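Local coordinates for SusD-like protein BACOVA_02651 (Bacteroides ovatus, PDB 5E75) that binds polysaccharide at the cell surface and probably holds xyloglucan there before its transport into the periplasm for degradation, at residues Val65-Trp76 / Phe494-Val502; Tyr257-Asp265 / Val346-Thr355. One frame throughout, in Å; residues are numbered along the deposited sequence.

Contact 1: Val65-Trp76 / Phe494-Val502; sequences VTALDENLSGAW and FLPYPESDV. With TRS (2-amino-2-hydroxymethyl-propane-1,3-diol), chain G; EDO (1,2-ethanediol), chain D.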
loop_
_atom_site.group_PDB
_atom_site.type_symbol
_atom_site.label_atom_id
_atom_site.label_comp_id
_atom_site.label_asym_id
_atom_site.label_seq_id
_atom_site.Cartn_x
_atom_site.Cartn_y
_atom_site.Cartn_z
ATOM N N VAL A 65 6.668 -15.300 11.026
ATOM C CA VAL A 65 7.712 -14.290 11.174
ATOM C C VAL A 65 8.307 -14.307 12.585
ATOM O O VAL A 65 7.586 -14.448 13.569
ATOM C CB VAL A 65 7.166 -12.883 10.870
ATOM C CG1 VAL A 65 8.279 -11.824 10.974
ATOM C CG2 VAL A 65 6.543 -12.837 9.498
ATOM N N THR A 66 9.628 -14.188 12.668
ATOM C CA THR A 66 10.312 -14.080 13.955
ATOM C C THR A 66 10.738 -12.639 14.196
ATOM O O THR A 66 10.834 -11.830 13.271
ATOM C CB THR A 66 11.564 -14.959 14.037
ATOM O OG1 THR A 66 12.629 -14.348 13.299
ATOM C CG2 THR A 66 11.302 -16.350 13.490
ATOM N N ALA A 67 10.998 -12.319 15.459
ATOM C CA ALA A 67 11.373 -10.964 15.850
ATOM C C ALA A 67 12.695 -10.498 15.256
ATOM O O ALA A 67 12.948 -9.288 15.218
ATOM C CB ALA A 67 11.416 -10.853 17.356
ATOM N N LEU A 68 13.530 -11.432 14.796
ATOM C CA LEU A 68 14.817 -11.085 14.184
ATOM C C LEU A 68 14.730 -10.680 12.711
ATOM O O LEU A 68 15.714 -10.237 12.125
ATOM C CB LEU A 68 15.797 -12.256 14.305
ATOM C CG LEU A 68 16.705 -12.266 15.534
ATOM C CD1 LEU A 68 17.540 -13.534 15.508
ATOM C CD2 LEU A 68 17.618 -11.027 15.607
ATOM N N ASP A 69 13.556 -10.821 12.113
ATOM C CA ASP A 69 13.396 -10.574 10.691
ATOM C C ASP A 69 13.834 -9.155 10.285
ATOM O O ASP A 69 13.400 -8.148 10.871
ATOM C CB ASP A 69 11.942 -10.812 10.300
ATOM C CG ASP A 69 11.769 -11.038 8.830
ATOM O OD1 ASP A 69 11.874 -10.063 8.064
ATOM O OD2 ASP A 69 11.506 -12.205 8.439
ATOM N N GLU A 70 14.677 -9.080 9.261
ATOM C CA GLU A 70 15.226 -7.801 8.805
ATOM C C GLU A 70 14.141 -6.865 8.269
ATOM O O GLU A 70 14.289 -5.648 8.295
ATOM C CB GLU A 70 16.311 -8.031 7.742
ATOM C CG GLU A 70 15.819 -8.657 6.439
ATOM C CD GLU A 70 15.920 -10.179 6.425
ATOM O OE1 GLU A 70 15.916 -10.799 7.516
ATOM O OE2 GLU A 70 16.011 -10.753 5.317
ATOM N N ASN A 71 13.037 -7.417 7.799
ATOM C CA ASN A 71 11.963 -6.572 7.317
ATOM C C ASN A 71 11.298 -5.794 8.442
ATOM O O ASN A 71 10.828 -4.684 8.217
ATOM C CB ASN A 71 10.916 -7.403 6.575
ATOM C CG ASN A 71 11.437 -7.933 5.273
ATOM O OD1 ASN A 71 11.684 -7.176 4.338
ATOM N ND2 ASN A 71 11.653 -9.237 5.212
ATOM N N LEU A 72 11.256 -6.362 9.645
ATOM C CA LEU A 72 10.669 -5.659 10.775
ATOM C C LEU A 72 11.537 -4.479 11.184
ATOM O O LEU A 72 11.030 -3.394 11.411
ATOM C CB LEU A 72 10.449 -6.598 11.964
ATOM C CG LEU A 72 9.506 -7.775 11.707
ATOM C CD1 LEU A 72 9.441 -8.644 12.952
ATOM C CD2 LEU A 72 8.124 -7.280 11.324
ATOM N N SER A 73 12.846 -4.699 11.284
ATOM C CA SER A 73 13.743 -3.631 11.687
ATOM C C SER A 73 13.809 -2.558 10.598
ATOM O O SER A 73 13.816 -1.368 10.897
ATOM C CB SER A 73 15.114 -4.201 12.035
ATOM O OG SER A 73 15.601 -4.988 10.989
ATOM N N GLY A 74 13.813 -2.966 9.334
ATOM C CA GLY A 74 13.841 -2.019 8.238
ATOM C C GLY A 74 12.575 -1.177 8.203
ATOM O O GLY A 74 12.627 0.036 8.022
ATOM N N ALA A 75 11.416 -1.817 8.358
ATOM C CA ALA A 75 10.150 -1.076 8.319
ATOM C C ALA A 75 10.054 -0.087 9.483
ATOM O O ALA A 75 9.699 1.073 9.289
ATOM C CB ALA A 75 8.961 -2.040 8.322
ATOM N N TRP A 76 10.409 -0.569 10.667
ATOM C CA TRP A 76 10.410 0.246 11.890
ATOM C C TRP A 76 11.313 1.451 11.692
ATOM O O TRP A 76 10.913 2.581 11.955
ATOM C CB TRP A 76 10.881 -0.601 13.068
ATOM C CG TRP A 76 10.863 0.052 14.458
ATOM C CD1 TRP A 76 11.890 0.711 15.074
ATOM C CD2 TRP A 76 9.774 0.045 15.399
ATOM N NE1 TRP A 76 11.504 1.106 16.330
ATOM C CE2 TRP A 76 10.207 0.721 16.550
ATOM C CE3 TRP A 76 8.469 -0.468 15.373
ATOM C CZ2 TRP A 76 9.382 0.906 17.662
ATOM C CZ3 TRP A 76 7.655 -0.266 16.472
ATOM C CH2 TRP A 76 8.118 0.394 17.603
ATOM N N PHE A 494 -0.827 -9.160 14.378
ATOM C CA PHE A 494 0.118 -8.073 14.579
ATOM C C PHE A 494 1.518 -8.649 14.728
ATOM O O PHE A 494 1.720 -9.688 15.363
ATOM C CB PHE A 494 -0.310 -7.229 15.775
ATOM C CG PHE A 494 -1.531 -6.386 15.501
ATOM C CD1 PHE A 494 -2.818 -6.896 15.591
ATOM C CD2 PHE A 494 -1.372 -5.073 15.109
ATOM C CE1 PHE A 494 -3.911 -6.090 15.318
ATOM C CE2 PHE A 494 -2.435 -4.272 14.853
ATOM C CZ PHE A 494 -3.720 -4.780 14.942
ATOM N N LEU A 495 2.486 -7.987 14.105
ATOM C CA LEU A 495 3.866 -8.453 14.080
ATOM C C LEU A 495 4.617 -8.086 15.359
ATOM O O LEU A 495 4.249 -7.156 16.049
ATOM C CB LEU A 495 4.562 -7.866 12.852
ATOM C CG LEU A 495 4.113 -8.582 11.565
ATOM C CD1 LEU A 495 4.300 -7.763 10.289
ATOM C CD2 LEU A 495 4.828 -9.914 11.440
ATOM N N PRO A 496 5.669 -8.849 15.698
ATOM C CA PRO A 496 6.450 -8.552 16.898
ATOM C C PRO A 496 7.311 -7.312 16.702
ATOM O O PRO A 496 7.652 -6.958 15.570
ATOM C CB PRO A 496 7.323 -9.797 17.069
ATOM C CG PRO A 496 7.431 -10.380 15.727
ATOM C CD PRO A 496 6.163 -10.033 14.984
ATOM N N TYR A 497 7.644 -6.640 17.801
ATOM C CA TYR A 497 8.590 -5.524 17.746
ATOM C C TYR A 497 9.951 -6.085 17.349
ATOM O O TYR A 497 10.276 -7.218 17.696
ATOM C CB TYR A 497 8.631 -4.777 19.090
ATOM C CG TYR A 497 7.291 -4.163 19.421
ATOM C CD1 TYR A 497 6.826 -3.059 18.722
ATOM C CD2 TYR A 497 6.474 -4.723 20.379
ATOM C CE1 TYR A 497 5.583 -2.505 18.997
ATOM C CE2 TYR A 497 5.231 -4.189 20.655
ATOM C CZ TYR A 497 4.787 -3.091 19.952
ATOM O OH TYR A 497 3.539 -2.594 20.235
ATOM N N PRO A 498 10.739 -5.313 16.592
ATOM C CA PRO A 498 12.009 -5.867 16.110
ATOM C C PRO A 498 12.961 -6.131 17.268
ATOM O O PRO A 498 13.097 -5.279 18.139
ATOM C CB PRO A 498 12.562 -4.752 15.205
ATOM C CG PRO A 498 11.396 -3.841 14.915
ATOM C CD PRO A 498 10.511 -3.936 16.115
ATOM N N GLU A 499 13.606 -7.288 17.279
ATOM C CA GLU A 499 14.398 -7.717 18.428
ATOM C C GLU A 499 15.481 -6.717 18.803
ATOM O O GLU A 499 15.662 -6.435 19.984
ATOM C CB GLU A 499 15.019 -9.101 18.194
ATOM C CG GLU A 499 15.903 -9.557 19.362
ATOM C CD GLU A 499 16.302 -11.016 19.286
ATOM O OE1 GLU A 499 15.412 -11.874 19.122
ATOM O OE2 GLU A 499 17.511 -11.304 19.401
ATOM N N SER A 500 16.172 -6.157 17.814
ATOM C CA SER A 500 17.252 -5.221 18.104
ATOM C C SER A 500 16.724 -3.967 18.802
ATOM O O SER A 500 17.389 -3.403 19.673
ATOM C CB SER A 500 18.000 -4.852 16.820
ATOM O OG SER A 500 17.126 -4.284 15.857
ATOM N N ASP A 501 15.523 -3.536 18.424
ATOM C CA ASP A 501 14.907 -2.373 19.043
ATOM C C ASP A 501 14.426 -2.679 20.454
ATOM O O ASP A 501 14.508 -1.820 21.331
ATOM C CB ASP A 501 13.780 -1.832 18.162
ATOM C CG ASP A 501 14.307 -1.214 16.875
ATOM O OD1 ASP A 501 14.967 -0.161 16.958
ATOM O OD2 ASP A 501 14.088 -1.781 15.786
ATOM N N VAL A 502 13.945 -3.898 20.689
ATOM C CA VAL A 502 13.522 -4.303 22.031
ATOM C C VAL A 502 14.727 -4.370 22.985
ATOM O O VAL A 502 14.610 -4.038 24.166
ATOM C CB VAL A 502 12.771 -5.661 22.010
ATOM C CG1 VAL A 502 12.391 -6.095 23.418
ATOM C CG2 VAL A 502 11.523 -5.559 21.130
HETATM C C TRS G . 3.815 -14.155 15.648
HETATM C C1 TRS G . 5.248 -14.016 15.172
HETATM C C2 TRS G . 2.849 -14.813 14.630
HETATM C C3 TRS G . 3.179 -12.855 16.059
HETATM N N TRS G . 3.833 -15.159 16.708
HETATM O O1 TRS G . 5.243 -13.233 14.013
HETATM O O2 TRS G . 3.304 -15.956 14.022
HETATM O O3 TRS G . 2.740 -12.120 14.912
HETATM C C1 EDO D . 11.471 4.345 18.167
HETATM O O1 EDO D . 12.359 3.222 18.171
HETATM C C2 EDO D . 12.249 5.621 17.933
HETATM O O2 EDO D . 13.184 5.408 16.869
HETATM O O HOH W 1 14.864 -0.515 13.456
#
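Ala67 and Glu499 bring the two backbones together, their CA atoms 5.1 Å apart, and Glu499 N, in the first turn of helix 499-504, donates to Ala67 O over 2.9 Å. Pro498, at the N-cap position of that helix, lies against the first turns of helix 70-95: its CG sits 3.6 Å from Leu72 O, and its CD rests 4.0 Å above one face of the Trp76 ring, offset toward the rim. With CG anti to the backbone N (chi1 -176°), the indole is carried out over this proline and on to Tyr497, whose ring edge takes Trp76 CZ3 at 3.7 Å from CD1. Trp128 meets both rings. In this SusD-family protein, whose two family regions both belong to the TPR clan, the contact thus packs a late proline-rich loop on the start of a long helix. That helix is capped by Asp69, whose OD1 accepts from both Asn71 N and Asn71 ND2. Asp501 slides past the five-membered side of the indole, OD2 3.4 Å from Trp76 CD1, and a water bridges the same OD2 to Ser73 O. Leu72 divides its branches, CD1 on Pro496 and CD2 on Leu495, while Leu495 CD2 lies 3.8 Å from Val65 CB. Near the surface, Leu68 CG and CD2 lie against the carboxylate of Glu499.

Contact 2: Tyr257-Asp265 / Val346-Thr355; sequences YECNTLLSD and VKQMNSPLNT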
loop_
_atom_site.group_PDB
_atom_site.type_symbol
_atom_site.label_atom_id
_atom_site.label_comp_id
_atom_site.label_asym_id
_atom_site.label_seq_id
_atom_site.Cartn_x
_atom_site.Cartn_y
_atom_site.Cartn_z
ATOM N N TYR A 257 19.628 7.257 -1.952
ATOM C CA TYR A 257 18.511 7.288 -0.998
ATOM C C TYR A 257 17.256 7.950 -1.580
ATOM O O TYR A 257 16.249 8.095 -0.882
ATOM C CB TYR A 257 18.936 8.019 0.282
ATOM C CG TYR A 257 19.526 9.387 0.036
ATOM C CD1 TYR A 257 18.724 10.460 -0.335
ATOM C CD2 TYR A 257 20.889 9.611 0.185
ATOM C CE1 TYR A 257 19.268 11.714 -0.565
ATOM C CE2 TYR A 257 21.436 10.859 -0.037
ATOM C CZ TYR A 257 20.619 11.904 -0.411
ATOM O OH TYR A 257 21.157 13.148 -0.634
ATOM N N GLU A 258 17.323 8.346 -2.846
ATOM C CA GLU A 258 16.214 8.973 -3.561
ATOM C C GLU A 258 15.643 8.065 -4.642
ATOM O O GLU A 258 14.781 8.475 -5.397
ATOM C CB GLU A 258 16.687 10.246 -4.263
ATOM C CG GLU A 258 17.092 11.375 -3.356
ATOM C CD GLU A 258 17.486 12.605 -4.151
ATOM O OE1 GLU A 258 18.305 12.468 -5.089
ATOM O OE2 GLU A 258 16.967 13.700 -3.853
ATOM N N CYS A 259 16.138 6.842 -4.742
ATOM C CA CYS A 259 15.698 5.930 -5.798
ATOM C C CYS A 259 14.759 4.858 -5.303
ATOM O O CYS A 259 14.808 4.480 -4.133
ATOM C CB CYS A 259 16.899 5.184 -6.387
ATOM S SG CYS A 259 18.066 6.159 -7.312
ATOM N N ASN A 260 13.917 4.386 -6.220
ATOM C CA ASN A 260 13.032 3.257 -6.002
ATOM C C ASN A 260 13.833 1.999 -6.307
ATOM O O ASN A 260 14.034 1.664 -7.478
ATOM C CB ASN A 260 11.842 3.346 -6.940
ATOM C CG ASN A 260 10.850 2.240 -6.701
ATOM O OD1 ASN A 260 11.134 1.300 -5.949
ATOM N ND2 ASN A 260 9.688 2.342 -7.329
ATOM N N THR A 261 14.295 1.303 -5.271
ATOM C CA THR A 261 15.230 0.203 -5.471
ATOM C C THR A 261 14.594 -1.174 -5.674
ATOM O O THR A 261 15.306 -2.178 -5.682
ATOM C CB THR A 261 16.257 0.121 -4.319
ATOM O OG1 THR A 261 15.588 -0.036 -3.069
ATOM C CG2 THR A 261 17.067 1.361 -4.265
ATOM N N LEU A 262 13.288 -1.222 -5.902
ATOM C CA LEU A 262 12.548 -2.486 -5.954
ATOM C C LEU A 262 12.605 -3.220 -7.289
ATOM O O LEU A 262 12.183 -4.372 -7.339
ATOM C CB LEU A 262 11.089 -2.236 -5.612
ATOM C CG LEU A 262 10.795 -1.864 -4.151
ATOM C CD1 LEU A 262 9.321 -1.499 -4.003
ATOM C CD2 LEU A 262 11.212 -2.982 -3.189
ATOM N N LEU A 263 13.093 -2.578 -8.349
ATOM C CA LEU A 263 12.977 -3.103 -9.721
ATOM C C LEU A 263 13.400 -4.565 -9.830
ATOM O O LEU A 263 12.671 -5.409 -10.373
ATOM C CB LEU A 263 13.791 -2.223 -10.692
ATOM C CG LEU A 263 13.686 -2.333 -12.230
ATOM C CD1 LEU A 263 14.462 -3.507 -12.801
ATOM C CD2 LEU A 263 12.244 -2.402 -12.664
ATOM N N SER A 264 14.581 -4.869 -9.314
ATOM C CA SER A 264 15.176 -6.178 -9.517
ATOM C C SER A 264 14.524 -7.264 -8.659
ATOM O O SER A 264 14.561 -8.453 -9.011
ATOM C CB SER A 264 16.677 -6.100 -9.246
ATOM O OG SER A 264 17.307 -5.213 -10.158
ATOM N N ASP A 265 13.913 -6.870 -7.547
ATOM C CA ASP A 265 13.231 -7.818 -6.673
ATOM C C ASP A 265 11.811 -8.141 -7.147
ATOM O O ASP A 265 11.236 -9.129 -6.706
ATOM C CB ASP A 265 13.206 -7.295 -5.238
ATOM C CG ASP A 265 14.572 -7.401 -4.560
ATOM O OD1 ASP A 265 15.005 -8.530 -4.257
ATOM O OD2 ASP A 265 15.206 -6.366 -4.328
ATOM N N VAL A 346 15.619 3.000 -16.346
ATOM C CA VAL A 346 15.495 1.677 -15.742
ATOM C C VAL A 346 16.912 1.128 -15.625
ATOM O O VAL A 346 17.601 0.978 -16.635
ATOM C CB VAL A 346 14.636 0.718 -16.585
ATOM C CG1 VAL A 346 14.645 -0.688 -15.967
ATOM C CG2 VAL A 346 13.207 1.237 -16.727
ATOM N N LYS A 347 17.358 0.848 -14.404
ATOM C CA LYS A 347 18.661 0.240 -14.153
ATOM C C LYS A 347 18.504 -0.757 -13.025
ATOM O O LYS A 347 17.434 -0.849 -12.420
ATOM C CB LYS A 347 19.707 1.300 -13.773
ATOM C CG LYS A 347 20.202 2.134 -14.939
ATOM C CD LYS A 347 21.308 3.103 -14.530
ATOM C CE LYS A 347 22.034 3.684 -15.755
ATOM N NZ LYS A 347 23.141 2.820 -16.343
ATOM N N GLN A 348 19.538 -1.551 -12.764
ATOM C CA GLN A 348 19.505 -2.507 -11.668
ATOM C C GLN A 348 19.078 -1.793 -10.389
ATOM O O GLN A 348 19.619 -0.737 -10.052
ATOM C CB GLN A 348 20.876 -3.159 -11.476
ATOM C CG GLN A 348 20.932 -4.163 -10.345
ATOM C CD GLN A 348 22.286 -4.838 -10.234
ATOM O OE1 GLN A 348 22.621 -5.690 -11.039
ATOM N NE2 GLN A 348 23.069 -4.449 -9.237
ATOM N N MET A 349 18.096 -2.361 -9.694
ATOM C CA MET A 349 17.591 -1.793 -8.453
ATOM C C MET A 349 17.251 -0.312 -8.611
ATOM O O MET A 349 17.522 0.489 -7.720
ATOM C CB MET A 349 18.596 -2.021 -7.312
ATOM C CG MET A 349 18.797 -3.499 -7.028
ATOM S SD MET A 349 19.975 -3.849 -5.695
ATOM C CE MET A 349 21.451 -4.248 -6.606
ATOM N N ASN A 350 16.636 0.052 -9.737
ATOM C CA ASN A 350 16.299 1.453 -9.989
ATOM C C ASN A 350 15.111 1.563 -10.932
ATOM O O ASN A 350 15.251 1.466 -12.161
ATOM C CB ASN A 350 17.504 2.204 -10.554
ATOM C CG ASN A 350 17.373 3.698 -10.400
ATOM O OD1 ASN A 350 16.273 4.220 -10.251
ATOM N ND2 ASN A 350 18.498 4.401 -10.417
ATOM N N SER A 351 13.936 1.741 -10.338
ATOM C CA SER A 351 12.685 1.860 -11.076
ATOM C C SER A 351 12.262 3.318 -11.159
ATOM O O SER A 351 12.394 4.046 -10.178
ATOM C CB SER A 351 11.572 1.108 -10.351
ATOM O OG SER A 351 10.321 1.392 -10.944
ATOM N N PRO A 352 11.714 3.732 -12.306
ATOM C CA PRO A 352 11.224 5.102 -12.480
ATOM C C PRO A 352 9.805 5.331 -11.945
ATOM O O PRO A 352 9.306 6.456 -11.991
ATOM C CB PRO A 352 11.238 5.259 -14.000
ATOM C CG PRO A 352 10.907 3.930 -14.499
ATOM C CD PRO A 352 11.602 2.961 -13.557
ATOM N N LEU A 353 9.156 4.293 -11.440
ATOM C CA LEU A 353 7.798 4.448 -10.955
ATOM C C LEU A 353 7.744 5.045 -9.568
ATOM O O LEU A 353 8.548 4.709 -8.689
ATOM C CB LEU A 353 7.100 3.091 -10.930
ATOM C CG LEU A 353 7.038 2.380 -12.276
ATOM C CD1 LEU A 353 6.474 1.001 -12.072
ATOM C CD2 LEU A 353 6.192 3.148 -13.274
ATOM N N ASN A 354 6.785 5.942 -9.363
ATOM C CA ASN A 354 6.465 6.362 -8.014
ATOM C C ASN A 354 5.842 5.204 -7.233
ATOM O O ASN A 354 5.378 4.211 -7.841
ATOM C CB ASN A 354 5.483 7.538 -8.037
ATOM C CG ASN A 354 6.143 8.858 -8.378
ATOM O OD1 ASN A 354 7.368 8.982 -8.380
ATOM N ND2 ASN A 354 5.325 9.850 -8.661
ATOM N N THR A 355 5.821 5.322 -5.905
ATOM C CA THR A 355 5.124 4.339 -5.066
ATOM C C THR A 355 3.862 4.990 -4.516
ATOM O O THR A 355 3.919 5.927 -3.736
ATOM C CB THR A 355 5.995 3.875 -3.881
ATOM O OG1 THR A 355 7.215 3.311 -4.375
ATOM C CG2 THR A 355 5.285 2.830 -3.036
HETATM O O HOH W 2 14.150 5.551 -8.788
HETATM O O HOH W 3 6.979 1.889 -6.591
#
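Asn260 and Ser351 meet through a nearly straight bond, Ser351 N donating to Asn260 O over 2.9 Å in the carbonyl plane (171° at the hydrogen). The Asn260 side chain runs on along the same partner segment: with CG anti to the backbone N (chi1 -177°), its amide passes Ser351 CB and ND2 donates to Leu353 O at 3.0 Å, the acceptor close to the amide plane. ND2 also makes a weak bond to a water shared with Asn354 O and Thr355 OG1 (also hydrogen-bonded to Trp250 NE1), and OD1 accepts from Asn36 ND2. An alanine in place of Asn260 would remove this amide, which is likely to leave Leu353 O and Asn36 ND2 each short of a partner in a buried setting. A second water accepts from Asn260 N and donates to Ser351 O and Asn350 OD1, while Asn350 ND2 turns to Pro252 O. Ser351 OG accepts from Leu353 N, closing an ST turn. At the other end Ser264 OG accepts from Met349 N at 3.0 Å and is also bonded to Asn277 O. Met349 lies within the type II turn Lys347-Asn350, and its O receives a CA-H...O contact from Thr261 CA at 3.2 Å. Leu263 CB packs on the turn's backbone, 3.8 Å from Asn350 N, and its CG meets Val346 CG1. Around this contact of loop with loop and short helix, the Leu262 side chain touches helices 33-36 and 40-46, Ser264, in helix 263-266, lies beside Trp279, and Thr355 opens strand 355-359, bonded through its backbone to Met248 of strand 244-248.

In the fold
From the N terminus the chain passes helices 33-36 and 40-46 and then reaches 65-76, the first half of contact 1, at the start of helix 70-95. Its partner comes only after 417 further residues, so contact 1 closes a loop spanning most of the protein and joins the N-terminal family region to the end of the SusD-family region. Nested within it, contact 2 closes an inner loop of 80 residues in the later region, tying the chain around helix 263-266 to the run into strand 355-359. The two centres are about 24 Å apart and the nearest atoms about 9 Å, without touching. Helix 40-46 relates them, touched by Asn71 and Ala75 of 65-76 and by Leu262 of 257-265.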